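Local coordinates for protein endoglucanase (Clostridium thermocellum, PDB 2YIK) that probably hydrolyses internal beta-1,4-glucosidic bonds of cellulose as a glycoside hydrolase family 9 endoglucanase, at residues D280-A285 with F303-Y308; F254-P259 with N295-D300. All coordinates share one frame; numbering follows the deposited sequence.

Contacts 1 and 2 are neighbours on one side of the catalytic domain, their centres about 11 Å apart, and both draw on helix 296-305: contact 2 uses its first turn, contact 1 its last residues and the chain that follows. The opposing segments come from helices 238-257 and 279-293, successive along the chain, so the two contacts tie three consecutive helices together. Tyr282 of contact 1 joins them, its OH lying 3.2 Å from CG of Glu256 in contact 2. Contact 1 also holds part of a calcium site, whereas contact 2 lies at the surface; both are away from the predicted active-site residue, His451.

Contact 1 of 2, residues D280-A285 with F303-Y308. With CA (calcium ion), chain C.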
loop_
_atom_site.group_PDB
_atom_site.type_symbol
_atom_site.label_atom_id
_atom_site.label_comp_id
_atom_site.label_asym_id
_atom_site.label_seq_id
_atom_site.Cartn_x
_atom_site.Cartn_y
_atom_site.Cartn_z
ATOM N N ASP A 280 -3.233 -5.487 -13.858
ATOM C CA ASP A 280 -2.538 -6.060 -12.709
ATOM C C ASP A 280 -3.376 -5.902 -11.437
ATOM O O ASP A 280 -3.491 -6.842 -10.657
ATOM C CB ASP A 280 -1.172 -5.405 -12.526
ATOM C CG ASP A 280 -1.264 -3.911 -12.432
ATOM O OD1 ASP A 280 -1.965 -3.320 -13.277
ATOM O OD2 ASP A 280 -0.629 -3.330 -11.528
ATOM N N ASP A 281 -3.961 -4.724 -11.225
ATOM C CA ASP A 281 -4.793 -4.499 -10.040
ATOM C C ASP A 281 -6.024 -5.409 -10.084
ATOM O O ASP A 281 -6.462 -5.937 -9.059
ATOM C CB ASP A 281 -5.279 -3.052 -9.976
ATOM C CG ASP A 281 -4.152 -2.043 -10.092
ATOM O OD1 ASP A 281 -3.348 -1.903 -9.150
ATOM O OD2 ASP A 281 -4.093 -1.384 -11.144
ATOM N N TYR A 282 -6.585 -5.565 -11.282
ATOM C CA TYR A 282 -7.761 -6.402 -11.485
ATOM C C TYR A 282 -7.428 -7.845 -11.093
ATOM O O TYR A 282 -8.166 -8.474 -10.336
ATOM C CB TYR A 282 -8.193 -6.330 -12.956
ATOM C CG TYR A 282 -9.538 -6.959 -13.253
ATOM C CD1 TYR A 282 -10.729 -6.283 -12.974
ATOM C CD2 TYR A 282 -9.619 -8.238 -13.805
ATOM C CE1 TYR A 282 -11.970 -6.869 -13.237
ATOM C CE2 TYR A 282 -10.849 -8.834 -14.072
ATOM C CZ TYR A 282 -12.020 -8.147 -13.785
ATOM O OH TYR A 282 -13.233 -8.747 -14.030
ATOM N N CYS A 283 -6.303 -8.354 -11.595
ATOM C CA CYS A 283 -5.878 -9.722 -11.295
ATOM C C CYS A 283 -5.510 -9.907 -9.821
ATOM O O CYS A 283 -5.779 -10.953 -9.237
ATOM C CB CYS A 283 -4.699 -10.120 -12.193
ATOM S SG CYS A 283 -5.179 -10.309 -13.929
ATOM N N TRP A 284 -4.904 -8.876 -9.239
ATOM C CA TRP A 284 -4.509 -8.843 -7.828
ATOM C C TRP A 284 -5.773 -9.017 -6.958
ATOM O O TRP A 284 -5.800 -9.843 -6.052
ATOM C CB TRP A 284 -3.808 -7.497 -7.578
ATOM C CG TRP A 284 -3.488 -7.053 -6.164
ATOM C CD1 TRP A 284 -3.907 -5.892 -5.582
ATOM C CD2 TRP A 284 -2.531 -7.622 -5.254
ATOM N NE1 TRP A 284 -3.267 -5.688 -4.388
ATOM C CE2 TRP A 284 -2.409 -6.730 -4.162
ATOM C CE3 TRP A 284 -1.744 -8.782 -5.265
ATOM C CZ2 TRP A 284 -1.551 -6.967 -3.083
ATOM C CZ3 TRP A 284 -0.883 -9.019 -4.188
ATOM C CH2 TRP A 284 -0.791 -8.109 -3.118
ATOM N N ALA A 285 -6.813 -8.245 -7.254
ATOM C CA ALA A 285 -8.075 -8.335 -6.518
ATOM C C ALA A 285 -8.716 -9.710 -6.735
ATOM O O ALA A 285 -9.177 -10.351 -5.787
ATOM C CB ALA A 285 -9.027 -7.244 -6.979
ATOM N N PHE A 303 -7.102 -15.536 -14.450
ATOM C CA PHE A 303 -6.444 -16.218 -15.554
ATOM C C PHE A 303 -6.668 -15.526 -16.892
ATOM O O PHE A 303 -5.807 -15.572 -17.761
ATOM C CB PHE A 303 -6.907 -17.679 -15.647
ATOM C CG PHE A 303 -6.367 -18.568 -14.549
ATOM C CD1 PHE A 303 -5.352 -18.127 -13.700
ATOM C CD2 PHE A 303 -6.845 -19.867 -14.394
ATOM C CE1 PHE A 303 -4.815 -18.964 -12.717
ATOM C CE2 PHE A 303 -6.316 -20.714 -13.418
ATOM C CZ PHE A 303 -5.298 -20.262 -12.576
ATOM N N LYS A 304 -7.816 -14.875 -17.049
ATOM C CA LYS A 304 -8.139 -14.174 -18.290
ATOM C C LYS A 304 -7.189 -13.003 -18.585
ATOM O O LYS A 304 -6.853 -12.747 -19.739
ATOM C CB LYS A 304 -9.585 -13.656 -18.230
ATOM C CG LYS A 304 -10.112 -13.020 -19.524
ATOM C CD LYS A 304 -11.615 -12.670 -19.422
ATOM C CE LYS A 304 -12.461 -13.899 -19.055
ATOM N NZ LYS A 304 -13.946 -13.625 -18.941
ATOM N N TYR A 305 -6.736 -12.309 -17.548
ATOM C CA TYR A 305 -5.873 -11.153 -17.757
ATOM C C TYR A 305 -4.444 -11.257 -17.231
ATOM O O TYR A 305 -3.628 -10.386 -17.510
ATOM C CB TYR A 305 -6.545 -9.912 -17.165
ATOM C CG TYR A 305 -7.905 -9.612 -17.761
ATOM C CD1 TYR A 305 -8.026 -9.036 -19.029
ATOM C CD2 TYR A 305 -9.075 -9.918 -17.063
ATOM C CE1 TYR A 305 -9.282 -8.770 -19.587
ATOM C CE2 TYR A 305 -10.334 -9.657 -17.606
ATOM C CZ TYR A 305 -10.431 -9.084 -18.868
ATOM O OH TYR A 305 -11.672 -8.821 -19.405
ATOM N N TYR A 306 -4.140 -12.317 -16.490
ATOM C CA TYR A 306 -2.805 -12.504 -15.932
ATOM C C TYR A 306 -1.688 -12.566 -16.977
ATOM O O TYR A 306 -1.690 -13.425 -17.860
ATOM C CB TYR A 306 -2.768 -13.770 -15.066
ATOM C CG TYR A 306 -1.415 -14.077 -14.437
ATOM C CD1 TYR A 306 -0.669 -13.075 -13.809
ATOM C CD2 TYR A 306 -0.901 -15.378 -14.434
ATOM C CE1 TYR A 306 0.558 -13.362 -13.191
ATOM C CE2 TYR A 306 0.327 -15.677 -13.817
ATOM C CZ TYR A 306 1.050 -14.661 -13.200
ATOM O OH TYR A 306 2.272 -14.928 -12.607
ATOM N N ASP A 307 -0.737 -11.642 -16.863
ATOM C CA ASP A 307 0.411 -11.571 -17.767
ATOM C C ASP A 307 1.540 -12.348 -17.088
ATOM O O ASP A 307 2.250 -11.820 -16.234
ATOM C CB ASP A 307 0.816 -10.102 -17.980
ATOM C CG ASP A 307 1.956 -9.935 -18.989
ATOM O OD1 ASP A 307 2.534 -10.957 -19.424
ATOM O OD2 ASP A 307 2.276 -8.776 -19.338
ATOM N N TYR A 308 1.683 -13.613 -17.467
ATOM C CA TYR A 308 2.698 -14.500 -16.902
ATOM C C TYR A 308 4.110 -13.971 -17.122
ATOM O O TYR A 308 5.030 -14.319 -16.388
ATOM C CB TYR A 308 2.560 -15.886 -17.544
ATOM C CG TYR A 308 3.450 -16.975 -16.984
ATOM C CD1 TYR A 308 3.151 -17.601 -15.774
ATOM C CD2 TYR A 308 4.569 -17.415 -17.695
ATOM C CE1 TYR A 308 3.940 -18.644 -15.290
ATOM C CE2 TYR A 308 5.362 -18.449 -17.221
ATOM C CZ TYR A 308 5.041 -19.061 -16.020
ATOM O OH TYR A 308 5.807 -20.103 -15.556
HETATM CA CA CA C . -1.782 -0.974 -12.248
HETATM O O HOH W 1 -1.105 -0.581 -9.772
HETATM O O HOH W 2 -1.237 1.523 -12.671
#
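Cys283 reaches across to the end of helix 296-305, its SG 3.4 Å from Tyr306 N and 3.5 Å from Tyr305 CB. With chi1 at -69°, SG stands beside its own backbone N and points to where the opposing chain stops being helical; a small, polarisable thiol fits this close approach, where the nearest CA atoms of the two segments, those of Cys283 and Tyr306, are 6.2 Å apart. Tyr306, the first residue past the helix, lays its CB against the same sulfur more loosely.

Beside it, Tyr282 meets Tyr305 through CE2 and CD2, 3.6 Å apart. The ring planes stand at 89°, and the rings meet obliquely through these CH carbons, in neither a stack nor an edge-to-face pair. Tyr282 takes the extended course, CG opposite the backbone N (chi1 -170°), which carries its ring out from the helix; its OH then bonds to Glu301 on helix 296-305, while the ring stacks on Phe252 of helix 238-257. A tyrosine thus serves both the apolar packing and a polar anchor. Lys304 CG, of the same helix as Tyr305, lies over one face of the Tyr305 ring, toward its rim.

This is helix packing within the (alpha/alpha)6 barrel of family 9 glycoside hydrolases, between consecutive helices 279-293 and 296-305.

The first turn of helix 279-293 also carries a calcium ion. Asp280 grips it with both carboxylate oxygens, OD1 at 2.6 Å and OD2 at 2.7 Å, whereas Asp281 uses OD2 alone, at 2.6 Å from the calcium. Asp281 OD1 instead accepts a hydrogen bond from a calcium-bound water, fixing the carboxylate's rotation. A second water and the carbonyl oxygen of Lys277 complete the ligands, and the hard, anionic oxygens of aspartate suit calcium well. Asp280 OD2 is held additionally by the backbone N of Val321.

Contact 2 of 2, residues F254-P259 with N295-D300; sequences FAEKNP and NEHYLD
A histidine-carboxylate hydrogen bond between two helices near the protein surface makes this contact, joining the last turn of helix 238-257 to the first turn of helix 296-305. His297 NE2 donates to Glu256 OE1 over 2.9 Å, and at 170° the bond is almost straight. The oxygen lies close to the imidazole plane, at the ring edge, and is approached on its syn side, 23° out of the carboxylate plane. The two groups are turned 31° against each other, and the second oxygen, OE2, sits 3.1 Å from His297 CE1.

Glu256 is stretched out, with CG anti to the backbone N and the chain extended beyond it, so a long acidic side chain spans the gap between segments whose nearest CA atoms, those of Glu256 and Tyr298, are 10.3 Å apart. The carboxylate would probably favour a protonated imidazole. Asn295, at the N-cap, accepts from His297 N through OD1 at 3.0 Å, securing the helix start from which the imidazole projects. With that start shaped by the cap, the His297-Glu256 hydrogen bond joins it to the C-terminal end of helix 238-257, within the (alpha/alpha)6 barrel characteristic of family 9 glycoside hydrolases.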
loop_
_atom_site.group_PDB
_atom_site.type_symbol
_atom_site.label_atom_id
_atom_site.label_comp_id
_atom_site.label_asym_id
_atom_site.label_seq_id
_atom_site.Cartn_x
_atom_site.Cartn_y
_atom_site.Cartn_z
ATOM N N PHE A 254 -18.214 -4.189 -9.880
ATOM C CA PHE A 254 -18.335 -2.905 -10.548
ATOM C C PHE A 254 -17.211 -2.819 -11.590
ATOM O O PHE A 254 -17.436 -2.409 -12.724
ATOM C CB PHE A 254 -18.212 -1.783 -9.507
ATOM C CG PHE A 254 -18.202 -0.390 -10.084
ATOM C CD1 PHE A 254 -17.017 0.161 -10.573
ATOM C CD2 PHE A 254 -19.363 0.381 -10.115
ATOM C CE1 PHE A 254 -16.978 1.471 -11.072
ATOM C CE2 PHE A 254 -19.340 1.697 -10.612
ATOM C CZ PHE A 254 -18.142 2.240 -11.096
ATOM N N ALA A 255 -16.004 -3.219 -11.202
ATOM C CA ALA A 255 -14.867 -3.182 -12.125
ATOM C C ALA A 255 -15.086 -4.158 -13.276
ATOM O O ALA A 255 -14.825 -3.842 -14.432
ATOM C CB ALA A 255 -13.559 -3.523 -11.386
ATOM N N GLU A 256 -15.579 -5.346 -12.952
ATOM C CA GLU A 256 -15.820 -6.375 -13.956
ATOM C C GLU A 256 -16.892 -5.991 -14.974
ATOM O O GLU A 256 -16.681 -6.094 -16.175
ATOM C CB GLU A 256 -16.233 -7.680 -13.276
ATOM C CG GLU A 256 -16.430 -8.830 -14.238
ATOM C CD GLU A 256 -16.935 -10.079 -13.556
ATOM O OE1 GLU A 256 -16.660 -10.263 -12.355
ATOM O OE2 GLU A 256 -17.597 -10.892 -14.227
ATOM N N LYS A 257 -18.036 -5.546 -14.464
ATOM C CA LYS A 257 -19.193 -5.172 -15.271
ATOM C C LYS A 257 -19.079 -3.938 -16.153
ATOM O O LYS A 257 -19.689 -3.880 -17.220
ATOM C CB LYS A 257 -20.404 -4.995 -14.356
ATOM C CG LYS A 257 -21.275 -6.238 -14.202
ATOM C CD LYS A 257 -20.461 -7.498 -13.955
ATOM C CE LYS A 257 -21.372 -8.734 -13.884
ATOM N NZ LYS A 257 -22.386 -8.614 -12.778
ATOM N N ASN A 258 -18.308 -2.950 -15.718
ATOM C CA ASN A 258 -18.186 -1.714 -16.479
ATOM C C ASN A 258 -16.971 -1.640 -17.407
ATOM O O ASN A 258 -16.014 -2.396 -17.254
ATOM C CB ASN A 258 -18.198 -0.532 -15.502
ATOM C CG ASN A 258 -19.523 -0.418 -14.742
ATOM O OD1 ASN A 258 -19.554 -0.407 -13.508
ATOM N ND2 ASN A 258 -20.624 -0.331 -15.485
ATOM N N PRO A 259 -17.014 -0.739 -18.409
ATOM C CA PRO A 259 -15.898 -0.588 -19.351
ATOM C C PRO A 259 -14.561 -0.423 -18.626
ATOM O O PRO A 259 -14.472 0.236 -17.590
ATOM C CB PRO A 259 -16.299 0.647 -20.155
ATOM C CG PRO A 259 -17.795 0.460 -20.262
ATOM C CD PRO A 259 -18.159 0.095 -18.823
ATOM N N ASN A 295 -14.502 -19.213 -5.021
ATOM C CA ASN A 295 -15.452 -19.081 -6.130
ATOM C C ASN A 295 -14.581 -19.074 -7.423
ATOM O O ASN A 295 -13.818 -18.111 -7.709
ATOM C CB ASN A 295 -16.234 -17.748 -6.028
ATOM C CG ASN A 295 -17.320 -17.590 -7.125
ATOM O OD1 ASN A 295 -17.264 -18.209 -8.215
ATOM N ND2 ASN A 295 -18.293 -16.731 -6.847
ATOM N N GLU A 296 -14.719 -20.144 -8.195
ATOM C CA GLU A 296 -13.960 -20.302 -9.407
ATOM C C GLU A 296 -14.026 -19.140 -10.386
ATOM O O GLU A 296 -13.118 -18.957 -11.195
ATOM C CB GLU A 296 -14.378 -21.590 -10.111
ATOM C CG GLU A 296 -13.969 -22.870 -9.379
ATOM C CD GLU A 296 -12.460 -22.974 -9.149
ATOM O OE1 GLU A 296 -11.686 -22.538 -10.032
ATOM O OE2 GLU A 296 -12.043 -23.508 -8.091
ATOM N N HIS A 297 -15.102 -18.366 -10.325
ATOM C CA HIS A 297 -15.266 -17.227 -11.220
ATOM C C HIS A 297 -14.102 -16.238 -11.096
ATOM O O HIS A 297 -13.630 -15.689 -12.093
ATOM C CB HIS A 297 -16.580 -16.508 -10.910
ATOM C CG HIS A 297 -16.733 -15.206 -11.625
ATOM N ND1 HIS A 297 -16.912 -15.117 -12.990
ATOM C CD2 HIS A 297 -16.705 -13.929 -11.170
ATOM C CE1 HIS A 297 -16.987 -13.849 -13.343
ATOM N NE2 HIS A 297 -16.864 -13.106 -12.257
ATOM N N TYR A 298 -13.651 -16.012 -9.867
ATOM C CA TYR A 298 -12.551 -15.090 -9.630
ATOM C C TYR A 298 -11.254 -15.607 -10.218
ATOM O O TYR A 298 -10.480 -14.839 -10.792
ATOM C CB TYR A 298 -12.389 -14.832 -8.133
ATOM C CG TYR A 298 -13.562 -14.081 -7.559
ATOM C CD1 TYR A 298 -13.919 -12.833 -8.063
ATOM C CD2 TYR A 298 -14.330 -14.624 -6.528
ATOM C CE1 TYR A 298 -15.018 -12.139 -7.560
ATOM C CE2 TYR A 298 -15.427 -13.942 -6.014
ATOM C CZ TYR A 298 -15.765 -12.699 -6.534
ATOM O OH TYR A 298 -16.848 -12.027 -6.024
ATOM N N LEU A 299 -11.012 -16.907 -10.084
ATOM C CA LEU A 299 -9.793 -17.473 -10.634
ATOM C C LEU A 299 -9.847 -17.373 -12.157
ATOM O O LEU A 299 -8.822 -17.141 -12.805
ATOM C CB LEU A 299 -9.629 -18.932 -10.213
ATOM C CG LEU A 299 -8.229 -19.506 -10.462
ATOM C CD1 LEU A 299 -7.181 -18.735 -9.638
ATOM C CD2 LEU A 299 -8.226 -20.989 -10.089
ATOM N N ASP A 300 -11.045 -17.539 -12.724
ATOM C CA ASP A 300 -11.222 -17.445 -14.172
ATOM C C ASP A 300 -10.935 -16.022 -14.642
ATOM O O ASP A 300 -10.386 -15.814 -15.723
ATOM C CB ASP A 300 -12.652 -17.812 -14.592
ATOM C CG ASP A 300 -12.934 -19.301 -14.495
ATOM O OD1 ASP A 300 -11.983 -20.103 -14.576
ATOM O OD2 ASP A 300 -14.120 -19.672 -14.359
#